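Local coordinates for UDP-glucose 4-epimerase (PDB 7K3P), which catalyses the NAD-dependent interconversion of UDP-glucose and UDP-galactose by inversion at C4 of the sugar, and probably also acts on the N-acetylated UDP-sugars, at residues 189-194 with 308-313; 154-159 with 165-170. The protein carries 2 engineered substitutions. One frame throughout, in Å; residues are numbered along the deposited sequence.

Contact 1: 189-194 with 308-313; sequences RYFNVA and SVLISD. With NAD (nicotinamide-adenine-dinucleotide), chain C.
Phe191 makes the apolar part of this contact against Leu310. The two side chains cross at about a right angle. The far end of the ring meets the branch point of the leucine, with Phe191 CZ 3.8 Å from Leu310 CG. Both leucine methyls also touch the ring, Leu310 CD1 at CZ and CD2 at CE1. Leu310 CG stands anti to its backbone N (chi1 173°), which carries the branch over to the end of the ring. The ring also lies obliquely against the backbone carbonyl carbon of Ile311.

The polar part is at the ring edge. Ser312 OG lies near the ring plane, 3.2 Å from Phe191 CD2. A water at the same ring's edge joins the segments. It accepts a bond from Phe191 N at 3.0 Å and is hydrogen-bonded to Ser312 OG at 2.6 Å. The serine backbone N is hydrogen-bonded to Asp244.

The chain leaves the C-terminal end of strand 184-189 of the Rossmann sheet and enters the mixed sheet, to which strand 309-312 also belongs. The short, weakly bonded strand at 192-193 and strand 309-312 each pair in parallel with strand 242-246.

On the cofactor side, Tyr190 packs obliquely on the nicotinamide ring, with Tyr190 CE2 3.2 Å from NAD C5N. Its hydroxyl donates to the ribose, Tyr190 OH to NAD O4D being 2.9 Å. Tyr190 CG sits between the backbone N and the carbonyl carbon (chi1 43°), and the ring leads away from strand 309-312. The backbone also reaches the cofactor: Phe191 O is 3.4 Å from NAD C4N, the nicotinamide carbon that carries hydride in NAD enzymes.

Contact 2: 154-159 with 165-170; sequences SPLAPI and SKLMSE. With NAD (nicotinamide-adenine-dinucleotide), chain C.
This is a small apolar contact between a loop and the helix that follows it. Residues 154-159 lie between strand 149-150 and helix 161-179, and the chain folds back so that they pack on an early part of that helix. Leu167 carries most of the contact. Its CG is anti to the backbone N (chi1 176°), and its two methyls meet different loop residues. Leu167 CD1 touches Leu156, at 3.7 Å from Leu156 CD1 and at a similar distance from Leu156 CB. The other methyl goes to the proline: Leu167 CD2 is 3.5 Å from Pro158 CD and also touches Pro158 CG. The proline ring crosses the leucine side chain at about a right angle.

Glu170, one turn further on, stands at the border of the apolar patch. Leu156 CD1 is 4.3 Å from Glu170 OE1. The carboxylate is well bound by other partners: OE1 forms a salt bridge with Arg174, and OE2 is hydrogen-bonded to Ser137. Met168 packs on Glu171 of the second subunit, so the helix also takes part in the dimer interface.

Lys166 leads to the cofactor. Its chain bends at chi2 (-71°) and is otherwise extended toward its end, which brings the ammonium to the nicotinamide ribose. Lys166 NZ donates to NAD O3D at 2.8 Å and is also hydrogen-bonded to Ser136 O. Tyr162, one turn earlier, bonds NAD through its hydroxyl as well. The spacing of Tyr162 and Lys166 matches the YxxxK motif of the short-chain dehydrogenase/reductase superfamily.

Overall arrangement
Both contacts reach the nicotinamide end of NAD, and their centres are about 15 Å apart. Contact 2 closes before contact 1 opens along the chain. They meet directly at Arg189, whose NH2 lies 2.7 Å from Glu170 OE1 in a salt bridge. The same Arg189 NH2 packs on Leu156 CD1 at 3.5 Å. The arginine therefore ties the end of strand 184-189 to helix 161-179 and its preceding loop. The two contacts hold the same ribose, one at its ring oxygen and one at a hydroxyl. Contact 1 lies deeper: its centre is about 11 Å from the centre of the chain, that of contact 2 about 15 Å.

Contact 1: 189-194 with 308-313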
loop_
_atom_site.group_PDB
_atom_site.type_symbol
_atom_site.label_atom_id
_atom_site.label_comp_id
_atom_site.label_asym_id
_atom_site.label_seq_id
_atom_site.Cartn_x
_atom_site.Cartn_y
_atom_site.Cartn_z
ATOM N N ARG A 189 -4.609 -15.095 -7.377
ATOM C CA ARG A 189 -4.179 -14.267 -8.515
ATOM C C ARG A 189 -4.518 -14.984 -9.817
ATOM O O ARG A 189 -4.396 -16.213 -9.900
ATOM C CB ARG A 189 -2.677 -14.018 -8.459
ATOM C CG ARG A 189 -2.168 -13.379 -7.169
ATOM C CD ARG A 189 -0.661 -13.428 -7.143
ATOM N NE ARG A 189 -0.103 -12.890 -5.907
ATOM C CZ ARG A 189 1.050 -13.286 -5.392
ATOM N NH1 ARG A 189 1.769 -14.220 -6.022
ATOM N NH2 ARG A 189 1.476 -12.758 -4.258
ATOM N N TYR A 190 -4.933 -14.229 -10.831
ATOM C CA TYR A 190 -5.272 -14.819 -12.118
ATOM C C TYR A 190 -5.268 -13.766 -13.204
ATOM O O TYR A 190 -5.303 -12.557 -12.922
ATOM C CB TYR A 190 -6.639 -15.530 -12.064
ATOM C CG TYR A 190 -7.726 -14.754 -11.326
ATOM C CD1 TYR A 190 -7.779 -14.733 -9.937
ATOM C CD2 TYR A 190 -8.714 -14.077 -12.028
ATOM C CE1 TYR A 190 -8.800 -14.027 -9.257
ATOM C CE2 TYR A 190 -9.724 -13.396 -11.372
ATOM C CZ TYR A 190 -9.756 -13.370 -9.994
ATOM O OH TYR A 190 -10.770 -12.676 -9.361
ATOM N N PHE A 191 -5.214 -14.227 -14.447
ATOM C CA PHE A 191 -5.256 -13.326 -15.584
ATOM C C PHE A 191 -6.704 -13.006 -15.953
ATOM O O PHE A 191 -7.604 -13.114 -15.117
ATOM C CB PHE A 191 -4.483 -13.939 -16.757
ATOM C CG PHE A 191 -2.992 -13.831 -16.601
ATOM C CD1 PHE A 191 -2.318 -12.684 -17.019
ATOM C CD2 PHE A 191 -2.264 -14.854 -16.004
ATOM C CE1 PHE A 191 -0.937 -12.568 -16.863
ATOM C CE2 PHE A 191 -0.884 -14.749 -15.844
ATOM C CZ PHE A 191 -0.216 -13.605 -16.275
ATOM N N ASN A 192 -6.932 -12.631 -17.204
ATOM C CA ASN A 192 -8.233 -12.135 -17.626
ATOM C C ASN A 192 -9.334 -13.209 -17.565
ATOM O O ASN A 192 -9.096 -14.386 -17.898
ATOM C CB ASN A 192 -8.122 -11.591 -19.047
ATOM C CG ASN A 192 -9.430 -10.996 -19.546
ATOM O OD1 ASN A 192 -10.078 -11.543 -20.448
ATOM N ND2 ASN A 192 -9.836 -9.885 -18.944
ATOM N N VAL A 193 -10.538 -12.825 -17.149
ATOM C CA VAL A 193 -11.642 -13.783 -17.205
ATOM C C VAL A 193 -12.626 -13.476 -18.331
ATOM O O VAL A 193 -13.135 -12.363 -18.445
ATOM C CB VAL A 193 -12.312 -14.051 -15.824
ATOM C CG1 VAL A 193 -11.591 -13.333 -14.701
ATOM C CG2 VAL A 193 -13.802 -13.781 -15.855
ATOM N N ALA A 194 -12.862 -14.471 -19.184
ATOM C CA ALA A 194 -13.680 -14.274 -20.387
ATOM C C ALA A 194 -15.050 -13.704 -20.042
ATOM O O ALA A 194 -15.666 -14.116 -19.056
ATOM C CB ALA A 194 -13.821 -15.588 -21.167
ATOM N N SER A 308 6.365 -14.163 -26.067
ATOM C CA SER A 308 5.604 -15.132 -26.847
ATOM C C SER A 308 4.601 -15.882 -25.947
ATOM O O SER A 308 3.509 -16.261 -26.385
ATOM C CB SER A 308 6.545 -16.118 -27.553
ATOM O OG SER A 308 7.361 -16.790 -26.611
ATOM N N VAL A 309 4.982 -16.082 -24.687
ATOM C CA VAL A 309 4.181 -16.856 -23.730
ATOM C C VAL A 309 4.119 -16.150 -22.369
ATOM O O VAL A 309 5.148 -15.719 -21.831
ATOM C CB VAL A 309 4.751 -18.285 -23.539
ATOM C CG1 VAL A 309 3.889 -19.099 -22.565
ATOM C CG2 VAL A 309 4.837 -19.008 -24.875
ATOM N N LEU A 310 2.906 -16.026 -21.831
ATOM C CA LEU A 310 2.710 -15.493 -20.481
ATOM C C LEU A 310 1.464 -16.159 -19.877
ATOM O O LEU A 310 0.335 -15.845 -20.258
ATOM C CB LEU A 310 2.526 -13.971 -20.526
ATOM C CG LEU A 310 2.138 -13.293 -19.210
ATOM C CD1 LEU A 310 3.179 -13.596 -18.172
ATOM C CD2 LEU A 310 1.982 -11.785 -19.381
ATOM N N ILE A 311 1.670 -17.090 -18.947
ATOM C CA ILE A 311 0.545 -17.794 -18.329
ATOM C C ILE A 311 0.844 -18.042 -16.858
ATOM O O ILE A 311 2.001 -17.931 -16.427
ATOM C CB ILE A 311 0.271 -19.154 -19.028
ATOM C CG1 ILE A 311 1.400 -20.141 -18.738
ATOM C CG2 ILE A 311 0.098 -18.962 -20.525
ATOM C CD1 ILE A 311 1.103 -21.559 -19.257
ATOM N N SER A 312 -0.190 -18.385 -16.090
ATOM C CA SER A 312 0.001 -18.713 -14.684
ATOM C C SER A 312 0.525 -20.139 -14.564
ATOM O O SER A 312 0.100 -21.025 -15.320
ATOM C CB SER A 312 -1.324 -18.631 -13.911
ATOM O OG SER A 312 -1.918 -17.337 -13.974
ATOM N N ASP A 313 1.403 -20.362 -13.594
ATOM C CA ASP A 313 1.728 -21.710 -13.153
ATOM C C ASP A 313 0.656 -22.107 -12.132
ATOM O O ASP A 313 0.585 -21.518 -11.058
ATOM C CB ASP A 313 3.102 -21.709 -12.489
ATOM C CG ASP A 313 3.538 -23.097 -12.024
ATOM O OD1 ASP A 313 2.694 -24.023 -11.914
ATOM O OD2 ASP A 313 4.745 -23.249 -11.763
HETATM P PA NAD C . -17.010 -6.440 -11.182
HETATM O O1A NAD C . -16.961 -4.951 -11.418
HETATM O O2A NAD C . -18.059 -7.084 -12.043
HETATM O O5B NAD C . -17.382 -6.762 -9.682
HETATM C C5B NAD C . -17.098 -5.795 -8.712
HETATM C C4B NAD C . -18.254 -5.659 -7.802
HETATM O O4B NAD C . -17.912 -4.987 -6.624
HETATM C C3B NAD C . -19.413 -4.864 -8.481
HETATM O O3B NAD C . -20.744 -5.505 -8.489
HETATM C C2B NAD C . -19.317 -3.470 -7.815
HETATM O O2B NAD C . -20.510 -2.814 -7.758
HETATM C C1B NAD C . -18.797 -3.874 -6.473
HETATM N N9A NAD C . -18.145 -2.762 -5.763
HETATM C C8A NAD C . -17.131 -1.998 -6.218
HETATM N N7A NAD C . -16.804 -1.065 -5.310
HETATM C C5A NAD C . -17.595 -1.200 -4.239
HETATM C C6A NAD C . -17.721 -0.522 -3.015
HETATM N N6A NAD C . -16.842 0.581 -2.710
HETATM N N1A NAD C . -18.640 -0.923 -2.115
HETATM C C2A NAD C . -19.473 -1.950 -2.360
HETATM N N3A NAD C . -19.396 -2.629 -3.552
HETATM C C4A NAD C . -18.475 -2.281 -4.497
HETATM O O3 NAD C . -15.565 -7.026 -11.489
HETATM P PN NAD C . -15.255 -8.567 -11.624
HETATM O O1N NAD C . -16.428 -9.394 -11.130
HETATM O O2N NAD C . -14.985 -8.850 -13.071
HETATM O O5D NAD C . -13.967 -8.874 -10.760
HETATM C C5D NAD C . -14.117 -9.014 -9.366
HETATM C C4D NAD C . -12.771 -9.131 -8.671
HETATM O O4D NAD C . -11.938 -10.064 -9.323
HETATM C C3D NAD C . -12.032 -7.808 -8.503
HETATM O O3D NAD C . -11.413 -7.780 -7.280
HETATM C C2D NAD C . -10.967 -7.823 -9.517
HETATM O O2D NAD C . -9.871 -7.049 -9.198
HETATM C C1D NAD C . -10.681 -9.345 -9.625
HETATM N N1N NAD C . -10.060 -9.793 -10.955
HETATM C C2N NAD C . -10.887 -9.720 -12.059
HETATM C C3N NAD C . -10.395 -10.114 -13.299
HETATM C C7N NAD C . -11.286 -10.038 -14.512
HETATM O O7N NAD C . -12.429 -9.613 -14.445
HETATM N N7N NAD C . -10.770 -10.467 -15.769
HETATM C C4N NAD C . -9.098 -10.581 -13.406
HETATM C C5N NAD C . -8.284 -10.650 -12.298
HETATM C C6N NAD C . -8.762 -10.252 -11.042
HETATM O O HOH W 1 -4.448 -17.159 -14.517
#

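Contact 2: 154-159 with 165-170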
loop_
_atom_site.group_PDB
_atom_site.type_symbol
_atom_site.label_atom_id
_atom_site.label_comp_id
_atom_site.label_asym_id
_atom_site.label_seq_id
_atom_site.Cartn_x
_atom_site.Cartn_y
_atom_site.Cartn_z
ATOM N N SER A 154 7.255 -15.616 -8.045
ATOM C CA SER A 154 7.840 -14.600 -8.925
ATOM C C SER A 154 7.763 -13.256 -8.241
ATOM O O SER A 154 6.885 -13.032 -7.408
ATOM C CB SER A 154 7.098 -14.512 -10.259
ATOM O OG SER A 154 6.909 -15.791 -10.827
ATOM N N PRO A 155 8.675 -12.342 -8.593
ATOM C CA PRO A 155 8.667 -11.026 -7.948
ATOM C C PRO A 155 7.357 -10.276 -8.171
ATOM O O PRO A 155 6.753 -10.300 -9.261
ATOM C CB PRO A 155 9.828 -10.288 -8.628
ATOM C CG PRO A 155 10.076 -11.030 -9.897
ATOM C CD PRO A 155 9.735 -12.465 -9.609
ATOM N N LEU A 156 6.923 -9.605 -7.117
ATOM C CA LEU A 156 5.718 -8.800 -7.154
ATOM C C LEU A 156 6.134 -7.373 -7.535
ATOM O O LEU A 156 6.555 -6.587 -6.689
ATOM C CB LEU A 156 5.017 -8.869 -5.782
ATOM C CG LEU A 156 4.765 -10.322 -5.336
ATOM C CD1 LEU A 156 4.121 -10.442 -3.937
ATOM C CD2 LEU A 156 3.909 -11.047 -6.368
ATOM N N ALA A 157 6.030 -7.051 -8.821
ATOM C CA ALA A 157 6.542 -5.787 -9.342
ATOM C C ALA A 157 5.533 -5.122 -10.271
ATOM O O ALA A 157 5.792 -4.966 -11.469
ATOM C CB ALA A 157 7.858 -6.023 -10.080
ATOM N N PRO A 158 4.373 -4.729 -9.725
ATOM C CA PRO A 158 3.320 -4.160 -10.578
ATOM C C PRO A 158 3.776 -2.877 -11.277
ATOM O O PRO A 158 4.608 -2.136 -10.744
ATOM C CB PRO A 158 2.187 -3.852 -9.590
ATOM C CG PRO A 158 2.862 -3.772 -8.220
ATOM C CD PRO A 158 4.037 -4.702 -8.289
ATOM N N ILE A 159 3.201 -2.603 -12.445
ATOM C CA ILE A 159 3.621 -1.469 -13.256
ATOM C C ILE A 159 2.487 -0.470 -13.476
ATOM O O ILE A 159 2.612 0.444 -14.285
ATOM C CB ILE A 159 4.158 -1.924 -14.630
ATOM C CG1 ILE A 159 3.063 -2.650 -15.415
ATOM C CG2 ILE A 159 5.369 -2.825 -14.449
ATOM C CD1 ILE A 159 3.471 -3.021 -16.845
ATOM N N SER A 165 -2.331 -1.324 -6.231
ATOM C CA SER A 165 -3.403 -1.204 -5.239
ATOM C C SER A 165 -3.786 -2.577 -4.687
ATOM O O SER A 165 -4.173 -2.704 -3.526
ATOM C CB SER A 165 -4.641 -0.491 -5.818
ATOM O OG SER A 165 -5.385 -1.314 -6.699
ATOM N N LYS A 166 -3.679 -3.599 -5.530
ATOM C CA LYS A 166 -3.972 -4.970 -5.124
ATOM C C LYS A 166 -2.834 -5.573 -4.305
ATOM O O LYS A 166 -3.073 -6.240 -3.297
ATOM C CB LYS A 166 -4.285 -5.820 -6.360
ATOM C CG LYS A 166 -5.654 -5.506 -6.974
ATOM C CD LYS A 166 -6.786 -6.025 -6.066
ATOM C CE LYS A 166 -8.080 -6.136 -6.833
ATOM N NZ LYS A 166 -9.157 -6.726 -5.979
ATOM N N LEU A 167 -1.596 -5.320 -4.721
ATOM C CA LEU A 167 -0.421 -5.817 -3.999
ATOM C C LEU A 167 -0.355 -5.235 -2.590
ATOM O O LEU A 167 0.012 -5.922 -1.632
ATOM C CB LEU A 167 0.855 -5.415 -4.746
ATOM C CG LEU A 167 2.157 -5.789 -4.030
ATOM C CD1 LEU A 167 2.170 -7.290 -3.741
ATOM C CD2 LEU A 167 3.376 -5.376 -4.875
ATOM N N MET A 168 -0.683 -3.951 -2.465
ATOM C CA MET A 168 -0.737 -3.338 -1.151
ATOM C C MET A 168 -1.722 -4.071 -0.235
ATOM O O MET A 168 -1.415 -4.313 0.935
ATOM C CB MET A 168 -1.109 -1.865 -1.270
ATOM C CG MET A 168 0.006 -0.994 -1.871
ATOM S SD MET A 168 -0.543 0.727 -1.955
ATOM C CE MET A 168 0.852 1.452 -2.828
ATOM N N SER A 169 -2.895 -4.427 -0.755
ATOM C CA SER A 169 -3.855 -5.178 0.067
ATOM C C SER A 169 -3.321 -6.564 0.433
ATOM O O SER A 169 -3.531 -7.027 1.557
ATOM C CB SER A 169 -5.241 -5.274 -0.578
ATOM O OG SER A 169 -5.891 -4.017 -0.544
ATOM N N GLU A 170 -2.617 -7.214 -0.497
ATOM C CA GLU A 170 -1.967 -8.496 -0.185
ATOM C C GLU A 170 -1.028 -8.343 0.997
ATOM O O GLU A 170 -0.975 -9.205 1.877
ATOM C CB GLU A 170 -1.150 -9.026 -1.376
ATOM C CG GLU A 170 -1.965 -9.585 -2.527
ATOM C CD GLU A 170 -1.115 -10.463 -3.471
ATOM O OE1 GLU A 170 -0.080 -10.990 -3.011
ATOM O OE2 GLU A 170 -1.490 -10.632 -4.653
HETATM P PA NAD C . -17.010 -6.440 -11.182
HETATM O O1A NAD C . -16.961 -4.951 -11.418
HETATM O O2A NAD C . -18.059 -7.084 -12.043
HETATM O O5B NAD C . -17.382 -6.762 -9.682
HETATM C C5B NAD C . -17.098 -5.795 -8.712
HETATM C C4B NAD C . -18.254 -5.659 -7.802
HETATM O O4B NAD C . -17.912 -4.987 -6.624
HETATM C C3B NAD C . -19.413 -4.864 -8.481
HETATM O O3B NAD C . -20.744 -5.505 -8.489
HETATM C C2B NAD C . -19.317 -3.470 -7.815
HETATM O O2B NAD C . -20.510 -2.814 -7.758
HETATM C C1B NAD C . -18.797 -3.874 -6.473
HETATM N N9A NAD C . -18.145 -2.762 -5.763
HETATM C C8A NAD C . -17.131 -1.998 -6.218
HETATM N N7A NAD C . -16.804 -1.065 -5.310
HETATM C C5A NAD C . -17.595 -1.200 -4.239
HETATM C C6A NAD C . -17.721 -0.522 -3.015
HETATM N N6A NAD C . -16.842 0.581 -2.710
HETATM N N1A NAD C . -18.640 -0.923 -2.115
HETATM C C2A NAD C . -19.473 -1.950 -2.360
HETATM N N3A NAD C . -19.396 -2.629 -3.552
HETATM C C4A NAD C . -18.475 -2.281 -4.497
HETATM O O3 NAD C . -15.565 -7.026 -11.489
HETATM P PN NAD C . -15.255 -8.567 -11.624
HETATM O O1N NAD C . -16.428 -9.394 -11.130
HETATM O O2N NAD C . -14.985 -8.850 -13.071
HETATM O O5D NAD C . -13.967 -8.874 -10.760
HETATM C C5D NAD C . -14.117 -9.014 -9.366
HETATM C C4D NAD C . -12.771 -9.131 -8.671
HETATM O O4D NAD C . -11.938 -10.064 -9.323
HETATM C C3D NAD C . -12.032 -7.808 -8.503
HETATM O O3D NAD C . -11.413 -7.780 -7.280
HETATM C C2D NAD C . -10.967 -7.823 -9.517
HETATM O O2D NAD C . -9.871 -7.049 -9.198
HETATM C C1D NAD C . -10.681 -9.345 -9.625
HETATM N N1N NAD C . -10.060 -9.793 -10.955
HETATM C C2N NAD C . -10.887 -9.720 -12.059
HETATM C C3N NAD C . -10.395 -10.114 -13.299
HETATM C C7N NAD C . -11.286 -10.038 -14.512
HETATM O O7N NAD C . -12.429 -9.613 -14.445
HETATM N N7N NAD C . -10.770 -10.467 -15.769
HETATM C C4N NAD C . -9.098 -10.581 -13.406
HETATM C C5N NAD C . -8.284 -10.650 -12.298
HETATM C C6N NAD C . -8.762 -10.252 -11.042
#